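Local coordinates for lipoprotein, putative (Bacillus anthracis, PDB 4NOH) that is of unknown function but, as a putative lipoprotein, is probably tethered to the outside of the cell membrane and may bind lipid, at residues 3-7 against 140-146; 14-18 against 158-162; 57-62 against 165-169; 75-80 against 121-126. The contacts are given in a common frame with arbitrary orientation. Where two conformers were deposited one is given. Residues are numbered along the deposited sequence.

Contact 1. Residues 3-7 against 140-146; sequences ATGIV and ASFKENP
Strand 5-7 runs antiparallel to strand 140-142. Their axes come within 4.8 Å and their N-to-C directions differ by 159°. Ile-6 and Ala-140 form a hydrogen-bonded pair: Ile-6 N donates to Ala-140 O at 2.9 Å, and Ala-140 N to Ile-6 O at 2.9 Å. Gly-5 and Ser-141 form the next, non-hydrogen-bonded pair, with CA atoms 4.4 Å apart. Gly-5 CA also makes a CA-H...O contact of 3.3 Å to Ala-140 O. Phe-142 N then donates to Thr-4 O at 2.9 Å. Beyond it the pairing of the two segments ends, and 143-146 turns back past Thr-4, where Thr-4 CA lies 3.8 Å from Pro-146 CD.

Ile-6 (chi1 m, chi2 t) and Ala-140 share one face of the sheet. Phe-142 (chi1 m) sets its ring beside Ile-6, with Ile-6 CD1 3.6 Å from Phe-142 CE1 and 4.1 Å from Pro-146 CG. At the open end, one water bridges Ala-3 O (2.6 Å) and Asn-145 OD1 (2.9 Å), an oxygen that also accepts from Lys-147 N. A second water joins Thr-4 OG1 (2.6 Å) to Phe-142 O (2.8 Å).

This is regular antiparallel pairing inside a mixed sheet. Strand 26-39 flanks 134-142, strand 162-166 flanks 5-10, and helix 150-156 packs on Ile-6 and Phe-142 through Phe-151, Ile-154 and Ile-150.

Contact 2. Residues 14-18 against 158-162; sequences GVQQT and SKVEE
This is a close helix-to-loop contact near one edge of the large sheet. Helix 12-21 meets the loop that leads from helix 150-156 into strand 162-166. The closest point is at Gly-14, whose CA lies 4.3 Å from Lys-159 CA. Gly-14 CA makes a CA-H...O contact of 3.2 Å to Lys-159 O. A CB on Gly-14 would clash with that oxygen, so glycine permits the approach.

Val-160 (chi1 m) puts CG1 4.0 Å from Val-15 CG2 and 3.7 Å from Thr-18 OG1. Thr-18 OG1 (chi1 m) donates a hydrogen bond to Gly-14 O at 2.9 Å. Lys-159 extends along the helix with chi1 m and the rest t. Its CD is 4.0 Å from Gln-17 CB, and its NZ hydrogen-bonds Gln-21 OE1. A water 2.8 Å from Gln-17 OE1 holds Lys-159 NZ only weakly, at 3.4 Å.

Met-8 and Ile-154 also pack against Val-160 and Thr-18. Just beyond, Glu-161 and Glu-162 both face Tyr-9 in a classic beta bulge, where the loop enters the sheet.

Contact 3. Residues 57-62 against 165-169; sequences KENMLK and MVEVK
A salt bridge joins Lys-169 NZ to Glu-58 OE1 at 2.7 Å. Lys-169 is the last residue of the chain; its side chain leaves with chi1 p and is then extended, all t. Glu-58 bends to meet it with chi1 and chi2 both m. The second direct bond runs from Lys-62 NZ to Glu-167 O at 2.9 Å. Lys-62 (chi1 m, then t throughout) also forms a salt bridge with Asp-111, which accepts from Glu-167 N as well. One water spans the backbones, 2.8 Å from Glu-58 O and 2.9 Å from Lys-169 N.

Glu-58 is the first residue past helix 49-57. Asn-59, with phi 58° and psi 34°, is the C-prime residue of a Schellman motif that ends this helix. Asn-59 CA is 5.6 Å from Lys-169 CA.

Below the polar layer lies selenomethionine Met-60, with chi1 and chi2 m. Its SE is 4.1 Å from Val-166 CG2, and its CE is 3.5 Å from Glu-167 O and 4.5 Å from Val-168 CG1. Val-7 and Leu-139 touch both Met-60 and Val-166.

Charge and backbone polarity over a small apolar patch thus hold the C-terminal tail to the end of helix 49-57 and the start of strand 61-65.

Contact 4. Residues 75-80 against 121-126; sequences LPAISD and VVSDAE
The polar contact centres on Ser-123, where strand 118-122 gives way to helix 124-128. Ser-123 OG (chi1 p) donates to Asp-80 OD2 at 2.6 Å. The same OG accepts from Glu-126 N at 3.1 Å, so Ser-123 is the N-cap of the helix. Asp-80 (chi1 m) thus binds the capping hydroxyl from the loop between strands 68-71 and 84-86. The CA atoms of Asp-80 and Ser-123 are 5.5 Å apart.

Two waters add bridges. One lies 2.9 Å from both Ser-79 O and Ser-123 N. The other donates to Asp-80 OD2 at 2.8 Å and Glu-126 OE2 at 2.9 Å. Asp-80 OD2 and Glu-126 OE2, like charges, are 4.5 Å apart, and Glu-126 also has a salt bridge to Lys-129.

Ile-78 (chi1 and chi2 m) lays CG2 against the backbone, 3.5 Å from Ser-123 N. Apolar packing lies on the strand side. Ile-78 CD1 is 3.8 Å from Val-121 CG1. Leu-75 (chi1 t, chi2 p) brings CD2 to 4.3 Å from Val-121 CG1. Ala-52 of helix 49-57 touches Leu-75 and Val-121, while Ile-84 touches Ile-78 and Val-121.

Overall arrangement
From the N terminus, strand 5-10 enters contact 1, which closes a long loop at 140-146. Helix 12-21 follows and meets 158-162 in contact 2. The end of helix 49-57 then meets the C-terminal tail in contact 3. These three loops cross one another, because their segments alternate along the chain. Contact 4 closes a shorter loop within all three, tying loop 75-80, after strand 68-71, to the junction of strand 118-122 and helix 124-128. Contacts 1 and 3 touch directly: Gly-5 O is 2.9 Å from Val-166 N, a probable hydrogen bond between neighbouring strands. Contact 4 lies across the chain's centre from contacts 1 and 2, about 30 and 28 Å away between centres. Contact 3 reaches it through Leu-61 and Leu-75.

Contact 1. Residues 3-7 against 140-146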
loop_
_atom_site.group_PDB
_atom_site.type_symbol
_atom_site.label_atom_id
_atom_site.label_comp_id
_atom_site.label_asym_id
_atom_site.label_seq_id
_atom_site.Cartn_x
_atom_site.Cartn_y
_atom_site.Cartn_z
ATOM N N ALA A 3 16.947 7.635 1.138
ATOM C CA ALA A 3 15.846 6.877 0.450
ATOM C C ALA A 3 15.892 7.115 -1.067
ATOM O O ALA A 3 16.164 8.229 -1.526
ATOM C CB ALA A 3 14.493 7.266 1.022
ATOM N N THR A 4 15.685 6.054 -1.836
ATOM C CA THR A 4 15.700 6.149 -3.291
ATOM C C THR A 4 14.421 5.572 -3.880
ATOM O O THR A 4 14.278 5.457 -5.084
ATOM C CB THR A 4 16.919 5.420 -3.886
ATOM O OG1 THR A 4 16.961 4.086 -3.366
ATOM C CG2 THR A 4 18.204 6.128 -3.497
ATOM N N GLY A 5 13.470 5.196 -3.029
ATOM C CA GLY A 5 12.222 4.700 -3.522
ATOM C C GLY A 5 11.101 5.711 -3.419
ATOM O O GLY A 5 11.092 6.571 -2.543
ATOM N N ILE A 6 10.157 5.593 -4.328
ATOM C CA ILE A 6 8.907 6.362 -4.253
ATOM C C ILE A 6 7.742 5.385 -4.340
ATOM O O ILE A 6 7.663 4.552 -5.266
ATOM C CB ILE A 6 8.755 7.430 -5.351
ATOM C CG1 ILE A 6 9.957 8.407 -5.315
ATOM C CG2 ILE A 6 7.442 8.182 -5.148
ATOM C CD1 ILE A 6 9.980 9.497 -6.381
ATOM N N VAL A 7 6.856 5.446 -3.359
ATOM C CA VAL A 7 5.593 4.712 -3.391
ATOM C C VAL A 7 4.538 5.702 -3.866
ATOM O O VAL A 7 4.475 6.823 -3.366
ATOM C CB VAL A 7 5.196 4.117 -2.031
ATOM C CG1 VAL A 7 3.768 3.564 -2.057
ATOM C CG2 VAL A 7 6.176 3.019 -1.620
ATOM N N ALA A 140 8.539 2.518 -7.133
ATOM C CA ALA A 140 9.616 2.753 -8.098
ATOM C C ALA A 140 10.930 2.961 -7.336
ATOM O O ALA A 140 11.017 3.838 -6.459
ATOM C CB ALA A 140 9.317 3.967 -8.934
ATOM N N SER A 141 11.931 2.158 -7.641
ATOM C CA SER A 141 13.238 2.271 -7.021
ATOM C C SER A 141 14.137 2.984 -8.023
ATOM O O SER A 141 14.350 2.496 -9.122
ATOM C CB SER A 141 13.750 0.884 -6.629
ATOM O OG SER A 141 12.828 0.222 -5.744
ATOM N N PHE A 142 14.634 4.165 -7.659
ATOM C CA PHE A 142 15.424 4.978 -8.568
ATOM C C PHE A 142 16.907 4.669 -8.496
ATOM O O PHE A 142 17.423 4.296 -7.438
ATOM C CB PHE A 142 15.151 6.459 -8.289
ATOM C CG PHE A 142 13.785 6.902 -8.738
ATOM C CD1 PHE A 142 12.647 6.583 -7.996
ATOM C CD2 PHE A 142 13.627 7.592 -9.938
ATOM C CE1 PHE A 142 11.395 6.962 -8.446
ATOM C CE2 PHE A 142 12.377 7.993 -10.377
ATOM C CZ PHE A 142 11.259 7.654 -9.647
ATOM N N LYS A 143 17.580 4.804 -9.631
ATOM C CA LYS A 143 19.015 4.577 -9.702
ATOM C C LYS A 143 19.743 5.517 -8.764
ATOM O O LYS A 143 20.714 5.125 -8.104
ATOM C CB LYS A 143 19.531 4.765 -11.130
ATOM C CG LYS A 143 18.947 3.771 -12.127
ATOM C CD LYS A 143 19.332 4.116 -13.546
ATOM C CE LYS A 143 18.581 3.251 -14.536
ATOM N NZ LYS A 143 18.935 3.628 -15.938
ATOM N N GLU A 144 19.266 6.751 -8.695
ATOM C CA GLU A 144 19.863 7.756 -7.835
ATOM C C GLU A 144 18.790 8.551 -7.104
ATOM O O GLU A 144 17.633 8.610 -7.522
ATOM C CB GLU A 144 20.744 8.711 -8.658
ATOM C CG GLU A 144 21.769 8.003 -9.547
ATOM C CD GLU A 144 22.890 8.890 -10.073
ATOM O OE1 GLU A 144 22.677 10.101 -10.300
ATOM O OE2 GLU A 144 24.012 8.352 -10.269
ATOM N N ASN A 145 19.202 9.159 -5.998
ATOM C CA ASN A 145 18.354 10.016 -5.196
ATOM C C ASN A 145 17.378 10.859 -6.028
ATOM O O ASN A 145 17.800 11.782 -6.723
ATOM C CB ASN A 145 19.276 10.993 -4.441
ATOM C CG ASN A 145 18.513 11.915 -3.539
ATOM O OD1 ASN A 145 17.344 11.666 -3.235
ATOM N ND2 ASN A 145 19.165 12.980 -3.092
ATOM N N PRO A 146 16.067 10.570 -5.938
ATOM C CA PRO A 146 15.046 11.332 -6.687
ATOM C C PRO A 146 14.326 12.383 -5.836
ATOM O O PRO A 146 13.333 12.985 -6.289
ATOM C CB PRO A 146 14.055 10.243 -7.071
ATOM C CG PRO A 146 14.041 9.380 -5.849
ATOM C CD PRO A 146 15.463 9.370 -5.328
HETATM O O HOH W 1 16.470 10.650 -0.709
HETATM O O HOH W 2 16.462 2.553 -5.448
#

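Contact 2. Residues 14-18 against 158-162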
loop_
_atom_site.group_PDB
_atom_site.type_symbol
_atom_site.label_atom_id
_atom_site.label_comp_id
_atom_site.label_asym_id
_atom_site.label_seq_id
_atom_site.Cartn_x
_atom_site.Cartn_y
_atom_site.Cartn_z
ATOM N N GLY A 14 -2.450 6.385 -14.241
ATOM C CA GLY A 14 -1.632 7.463 -13.737
ATOM C C GLY A 14 -0.304 6.969 -13.196
ATOM O O GLY A 14 0.734 7.590 -13.395
ATOM N N VAL A 15 -0.335 5.828 -12.503
ATOM C CA VAL A 15 0.878 5.228 -11.968
ATOM C C VAL A 15 1.763 4.815 -13.129
ATOM O O VAL A 15 2.971 5.115 -13.156
ATOM C CB VAL A 15 0.557 4.015 -11.058
ATOM C CG1 VAL A 15 1.827 3.249 -10.714
ATOM C CG2 VAL A 15 -0.188 4.476 -9.831
ATOM N N GLN A 16 1.177 4.145 -14.110
ATOM C CA GLN A 16 1.946 3.719 -15.277
ATOM C C GLN A 16 2.549 4.898 -16.038
ATOM O O GLN A 16 3.693 4.835 -16.504
ATOM C CB GLN A 16 1.052 2.931 -16.244
ATOM C CG GLN A 16 1.816 2.297 -17.384
ATOM C CD GLN A 16 2.821 1.281 -16.888
ATOM O OE1 GLN A 16 2.451 0.288 -16.232
ATOM N NE2 GLN A 16 4.092 1.510 -17.191
ATOM N N GLN A 17 1.776 5.959 -16.228
ATOM C CA GLN A 17 2.291 7.126 -16.939
ATOM C C GLN A 17 3.483 7.726 -16.206
ATOM O O GLN A 17 4.370 8.285 -16.826
ATOM C CB GLN A 17 1.222 8.204 -17.124
ATOM C CG GLN A 17 0.137 7.852 -18.132
ATOM C CD GLN A 17 -0.811 9.006 -18.354
ATOM O OE1 GLN A 17 -0.383 10.130 -18.582
ATOM N NE2 GLN A 17 -2.105 8.734 -18.292
ATOM N N THR A 18 3.454 7.652 -14.881
ATOM C CA THR A 18 4.530 8.203 -14.084
ATOM C C THR A 18 5.774 7.335 -14.236
ATOM O O THR A 18 6.864 7.855 -14.427
ATOM C CB THR A 18 4.097 8.335 -12.624
ATOM O OG1 THR A 18 2.965 9.226 -12.563
ATOM C CG2 THR A 18 5.230 8.881 -11.790
ATOM N N SER A 158 -0.599 15.623 -11.629
ATOM C CA SER A 158 -1.965 15.136 -11.530
ATOM C C SER A 158 -2.114 13.702 -11.992
ATOM O O SER A 158 -3.220 13.277 -12.304
ATOM C CB SER A 158 -2.861 15.987 -12.425
ATOM O OG SER A 158 -2.684 17.380 -12.197
ATOM N N LYS A 159 -1.011 12.971 -12.095
ATOM C CA LYS A 159 -1.076 11.582 -12.573
ATOM C C LYS A 159 -1.381 10.630 -11.438
ATOM O O LYS A 159 -2.214 9.713 -11.585
ATOM C CB LYS A 159 0.213 11.201 -13.295
ATOM C CG LYS A 159 0.440 12.009 -14.567
ATOM C CD LYS A 159 1.761 11.666 -15.235
ATOM C CE LYS A 159 2.014 12.522 -16.456
ATOM N NZ LYS A 159 3.397 12.278 -16.950
ATOM N N VAL A 160 -0.728 10.835 -10.295
ATOM C CA VAL A 160 -1.018 9.998 -9.138
ATOM C C VAL A 160 -1.637 10.843 -8.036
ATOM O O VAL A 160 -1.438 12.065 -7.975
ATOM C CB VAL A 160 0.209 9.267 -8.611
ATOM C CG1 VAL A 160 0.756 8.354 -9.688
ATOM C CG2 VAL A 160 1.266 10.222 -8.110
ATOM N N GLU A 161 -2.415 10.150 -7.195
ATOM C CA GLU A 161 -3.175 10.752 -6.079
ATOM C C GLU A 161 -2.328 11.056 -4.833
ATOM O O GLU A 161 -2.645 11.985 -4.063
ATOM C CB GLU A 161 -4.345 9.819 -5.709
ATOM C CG GLU A 161 -5.309 9.614 -6.883
ATOM C CD GLU A 161 -6.468 8.676 -6.624
ATOM O OE1 GLU A 161 -6.814 8.415 -5.456
ATOM O OE2 GLU A 161 -7.061 8.213 -7.626
ATOM N N GLU A 162 -1.255 10.283 -4.642
ATOM C CA GLU A 162 -0.394 10.432 -3.495
ATOM C C GLU A 162 0.933 9.749 -3.785
ATOM O O GLU A 162 1.014 8.856 -4.618
ATOM C CB GLU A 162 -1.073 9.783 -2.280
ATOM C CG GLU A 162 -0.314 9.901 -0.962
ATOM C CD GLU A 162 -0.004 11.337 -0.560
ATOM O OE1 GLU A 162 -0.668 11.859 0.363
ATOM O OE2 GLU A 162 0.873 11.977 -1.193
HETATM O O HOH W 3 1.946 11.057 -19.791
#

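Contact 3. Residues 57-62 against 165-169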
loop_
_atom_site.group_PDB
_atom_site.type_symbol
_atom_site.label_atom_id
_atom_site.label_comp_id
_atom_site.label_asym_id
_atom_site.label_seq_id
_atom_site.Cartn_x
_atom_site.Cartn_y
_atom_site.Cartn_z
ATOM N N LYS A 57 7.491 -9.396 0.347
ATOM C CA LYS A 57 8.749 -9.753 -0.310
ATOM C C LYS A 57 9.509 -8.517 -0.762
ATOM O O LYS A 57 10.738 -8.586 -0.902
ATOM C CB LYS A 57 8.518 -10.734 -1.460
ATOM C CG LYS A 57 8.152 -12.123 -0.980
ATOM C CD LYS A 57 8.015 -13.135 -2.106
ATOM C CE LYS A 57 6.846 -12.798 -3.015
ATOM N NZ LYS A 57 6.558 -13.872 -4.004
ATOM N N GLU A 58 8.821 -7.383 -0.963
ATOM C CA GLU A 58 9.511 -6.115 -1.295
ATOM C C GLU A 58 9.766 -5.256 -0.065
ATOM O O GLU A 58 10.177 -4.100 -0.188
ATOM C CB GLU A 58 8.736 -5.284 -2.316
ATOM C CG GLU A 58 8.404 -6.049 -3.563
ATOM C CD GLU A 58 9.618 -6.681 -4.193
ATOM O OE1 GLU A 58 10.695 -6.030 -4.236
ATOM O OE2 GLU A 58 9.490 -7.837 -4.633
ATOM N N ASN A 59 9.525 -5.810 1.121
ATOM C CA ASN A 59 9.734 -5.103 2.386
ATOM C C ASN A 59 8.912 -3.833 2.445
ATOM O O ASN A 59 9.329 -2.848 3.052
ATOM C CB ASN A 59 11.228 -4.797 2.637
ATOM C CG ASN A 59 12.045 -6.041 2.987
ATOM O OD1 ASN A 59 11.582 -7.159 2.875
ATOM N ND2 ASN A 59 13.270 -5.827 3.428
HETATM N N MSE A 60 7.716 -3.859 1.847
HETATM C CA MSE A 60 6.901 -2.641 1.763
HETATM C C MSE A 60 5.824 -2.492 2.781
HETATM O O MSE A 60 5.223 -1.430 2.876
HETATM C CB MSE A 60 6.346 -2.479 0.330
HETATM C CG MSE A 60 7.356 -1.792 -0.592
HETATM SE SE MSE A 60 7.896 0.042 0.031
HETATM C CE MSE A 60 9.773 -0.389 0.327
ATOM N N LEU A 61 5.533 -3.560 3.512
ATOM C CA LEU A 61 4.622 -3.494 4.653
ATOM C C LEU A 61 5.503 -3.347 5.866
ATOM O O LEU A 61 6.284 -4.235 6.191
ATOM C CB LEU A 61 3.694 -4.695 4.733
ATOM C CG LEU A 61 2.529 -4.715 3.730
ATOM C CD1 LEU A 61 1.871 -6.068 3.743
ATOM C CD2 LEU A 61 1.487 -3.658 4.090
ATOM N N LYS A 62 5.361 -2.244 6.574
ATOM C CA LYS A 62 6.267 -1.936 7.665
ATOM C C LYS A 62 5.564 -1.614 8.971
ATOM O O LYS A 62 4.630 -0.822 8.993
ATOM C CB LYS A 62 7.139 -0.718 7.267
ATOM C CG LYS A 62 7.875 -0.871 5.927
ATOM C CD LYS A 62 8.972 0.156 5.734
ATOM C CE LYS A 62 9.711 -0.023 4.420
ATOM N NZ LYS A 62 10.878 0.899 4.270
HETATM N N MSE A 165 8.364 9.242 -0.250
HETATM C CA MSE A 165 9.696 8.671 -0.313
HETATM C C MSE A 165 9.794 7.545 0.671
HETATM O O MSE A 165 9.360 7.661 1.838
HETATM C CB MSE A 165 10.748 9.690 0.107
HETATM C CG MSE A 165 10.772 10.889 -0.837
HETATM SE SE MSE A 165 11.645 10.499 -2.556
HETATM C CE MSE A 165 13.220 9.431 -2.061
ATOM N N VAL A 166 10.452 6.476 0.248
ATOM C CA VAL A 166 10.603 5.328 1.093
ATOM C C VAL A 166 11.979 4.707 0.963
ATOM O O VAL A 166 12.629 4.835 -0.064
ATOM C CB VAL A 166 9.542 4.240 0.759
ATOM C CG1 VAL A 166 8.122 4.803 0.819
ATOM C CG2 VAL A 166 9.784 3.587 -0.611
ATOM N N GLU A 167 12.423 4.030 2.021
ATOM C CA GLU A 167 13.677 3.289 1.973
ATOM C C GLU A 167 13.373 1.914 1.392
ATOM O O GLU A 167 12.465 1.209 1.859
ATOM C CB GLU A 167 14.309 3.192 3.362
ATOM C CG GLU A 167 14.715 4.558 3.878
ATOM C CD GLU A 167 15.545 4.518 5.141
ATOM O OE1 GLU A 167 15.533 3.489 5.850
ATOM O OE2 GLU A 167 16.208 5.542 5.426
ATOM N N VAL A 168 14.111 1.540 0.356
ATOM C CA VAL A 168 13.858 0.267 -0.291
ATOM C C VAL A 168 14.638 -0.857 0.384
ATOM O O VAL A 168 15.588 -0.609 1.127
ATOM C CB VAL A 168 14.056 0.342 -1.813
ATOM C CG1 VAL A 168 12.949 1.206 -2.405
ATOM C CG2 VAL A 168 15.416 0.881 -2.164
ATOM N N LYS A 169 14.203 -2.083 0.137
ATOM C CA LYS A 169 14.809 -3.277 0.740
ATOM C C LYS A 169 16.335 -3.345 0.581
ATOM O O LYS A 169 17.019 -4.002 1.380
ATOM C CB LYS A 169 14.187 -4.537 0.144
ATOM C CG LYS A 169 14.417 -4.656 -1.354
ATOM C CD LYS A 169 13.796 -5.912 -1.913
ATOM C CE LYS A 169 13.953 -5.939 -3.419
ATOM N NZ LYS A 169 13.171 -7.050 -3.999
ATOM O OXT LYS A 169 16.921 -2.769 -0.345
HETATM O O HOH W 4 11.885 -2.418 -1.593
#

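Contact 4. Residues 75-80 against 121-126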
loop_
_atom_site.group_PDB
_atom_site.type_symbol
_atom_site.label_atom_id
_atom_site.label_comp_id
_atom_site.label_asym_id
_atom_site.label_seq_id
_atom_site.Cartn_x
_atom_site.Cartn_y
_atom_site.Cartn_z
ATOM N N LEU A 75 3.635 -12.351 6.431
ATOM C CA LEU A 75 2.295 -11.838 6.478
ATOM C C LEU A 75 1.553 -12.706 7.469
ATOM O O LEU A 75 1.681 -13.937 7.410
ATOM C CB LEU A 75 1.630 -11.986 5.121
ATOM C CG LEU A 75 0.255 -11.368 5.002
ATOM C CD1 LEU A 75 0.344 -9.848 5.043
ATOM C CD2 LEU A 75 -0.357 -11.844 3.697
ATOM N N PRO A 76 0.782 -12.100 8.381
ATOM C CA PRO A 76 0.001 -12.957 9.273
ATOM C C PRO A 76 -0.947 -13.867 8.502
ATOM O O PRO A 76 -1.358 -13.547 7.375
ATOM C CB PRO A 76 -0.832 -11.955 10.065
ATOM C CG PRO A 76 -0.022 -10.716 10.062
ATOM C CD PRO A 76 0.614 -10.674 8.712
ATOM N N ALA A 77 -1.331 -14.966 9.121
ATOM C CA ALA A 77 -2.261 -15.894 8.516
ATOM C C ALA A 77 -3.547 -15.197 8.073
ATOM O O ALA A 77 -4.108 -14.353 8.813
ATOM C CB ALA A 77 -2.601 -17.013 9.486
ATOM N N ILE A 78 -3.967 -15.538 6.854
ATOM C CA ILE A 78 -5.181 -15.035 6.243
ATOM C C ILE A 78 -6.004 -16.232 5.833
ATOM O O ILE A 78 -5.469 -17.175 5.264
ATOM C CB ILE A 78 -4.891 -14.278 4.917
ATOM C CG1 ILE A 78 -3.768 -13.252 5.055
ATOM C CG2 ILE A 78 -6.187 -13.669 4.365
ATOM C CD1 ILE A 78 -4.101 -12.108 5.950
ATOM N N SER A 79 -7.298 -16.187 6.098
ATOM C CA SER A 79 -8.177 -17.238 5.659
ATOM C C SER A 79 -9.528 -16.605 5.395
ATOM O O SER A 79 -9.794 -15.494 5.810
ATOM C CB SER A 79 -8.252 -18.361 6.698
ATOM O OG SER A 79 -8.812 -19.531 6.150
ATOM N N ASP A 80 -10.364 -17.303 4.654
ATOM C CA ASP A 80 -11.672 -16.767 4.325
ATOM C C ASP A 80 -12.481 -16.403 5.525
ATOM O O ASP A 80 -13.197 -15.426 5.481
ATOM C CB ASP A 80 -12.421 -17.765 3.473
ATOM C CG ASP A 80 -11.593 -18.173 2.303
ATOM O OD1 ASP A 80 -10.703 -19.054 2.483
ATOM O OD2 ASP A 80 -11.738 -17.542 1.249
ATOM N N VAL A 121 -6.239 -7.110 4.615
ATOM C CA VAL A 121 -5.838 -8.181 3.735
ATOM C C VAL A 121 -6.849 -9.289 3.907
ATOM O O VAL A 121 -7.082 -9.750 5.024
ATOM C CB VAL A 121 -4.411 -8.669 4.003
ATOM C CG1 VAL A 121 -3.997 -9.718 2.980
ATOM C CG2 VAL A 121 -3.419 -7.500 4.010
ATOM N N VAL A 122 -7.401 -9.725 2.786
ATOM C CA VAL A 122 -8.394 -10.808 2.777
ATOM C C VAL A 122 -7.982 -11.909 1.787
ATOM O O VAL A 122 -7.076 -11.738 1.010
ATOM C CB VAL A 122 -9.799 -10.286 2.405
ATOM C CG1 VAL A 122 -10.299 -9.272 3.444
ATOM C CG2 VAL A 122 -9.823 -9.679 1.010
ATOM N N SER A 123 -8.617 -13.065 1.874
ATOM C CA SER A 123 -8.261 -14.130 0.970
ATOM C C SER A 123 -8.533 -13.702 -0.480
ATOM O O SER A 123 -9.311 -12.801 -0.736
ATOM C CB SER A 123 -9.051 -15.404 1.286
ATOM O OG SER A 123 -10.412 -15.271 0.924
ATOM N N ASP A 124 -7.863 -14.342 -1.418
ATOM C CA ASP A 124 -8.056 -14.037 -2.805
ATOM C C ASP A 124 -9.539 -14.215 -3.190
ATOM O O ASP A 124 -10.092 -13.431 -3.952
ATOM C CB ASP A 124 -7.165 -14.915 -3.704
ATOM C CG ASP A 124 -5.674 -14.603 -3.588
ATOM O OD1 ASP A 124 -5.253 -13.774 -2.747
ATOM O OD2 ASP A 124 -4.911 -15.195 -4.408
ATOM N N ALA A 125 -10.200 -15.251 -2.662
ATOM C CA ALA A 125 -11.602 -15.478 -2.997
ATOM C C ALA A 125 -12.495 -14.381 -2.419
ATOM O O ALA A 125 -13.469 -13.976 -3.048
ATOM C CB ALA A 125 -12.049 -16.851 -2.519
ATOM N N GLU A 126 -12.186 -13.938 -1.207
ATOM C CA GLU A 126 -12.955 -12.886 -0.562
ATOM C C GLU A 126 -12.790 -11.559 -1.298
ATOM O O GLU A 126 -13.767 -10.782 -1.465
ATOM C CB GLU A 126 -12.580 -12.766 0.932
ATOM C CG GLU A 126 -13.108 -13.920 1.788
ATOM C CD GLU A 126 -14.607 -13.882 1.972
ATOM O OE1 GLU A 126 -15.112 -12.899 2.564
ATOM O OE2 GLU A 126 -15.298 -14.849 1.561
HETATM O O HOH W 5 -10.288 -13.150 4.186
HETATM O O HOH W 6 -14.309 -17.219 0.288
#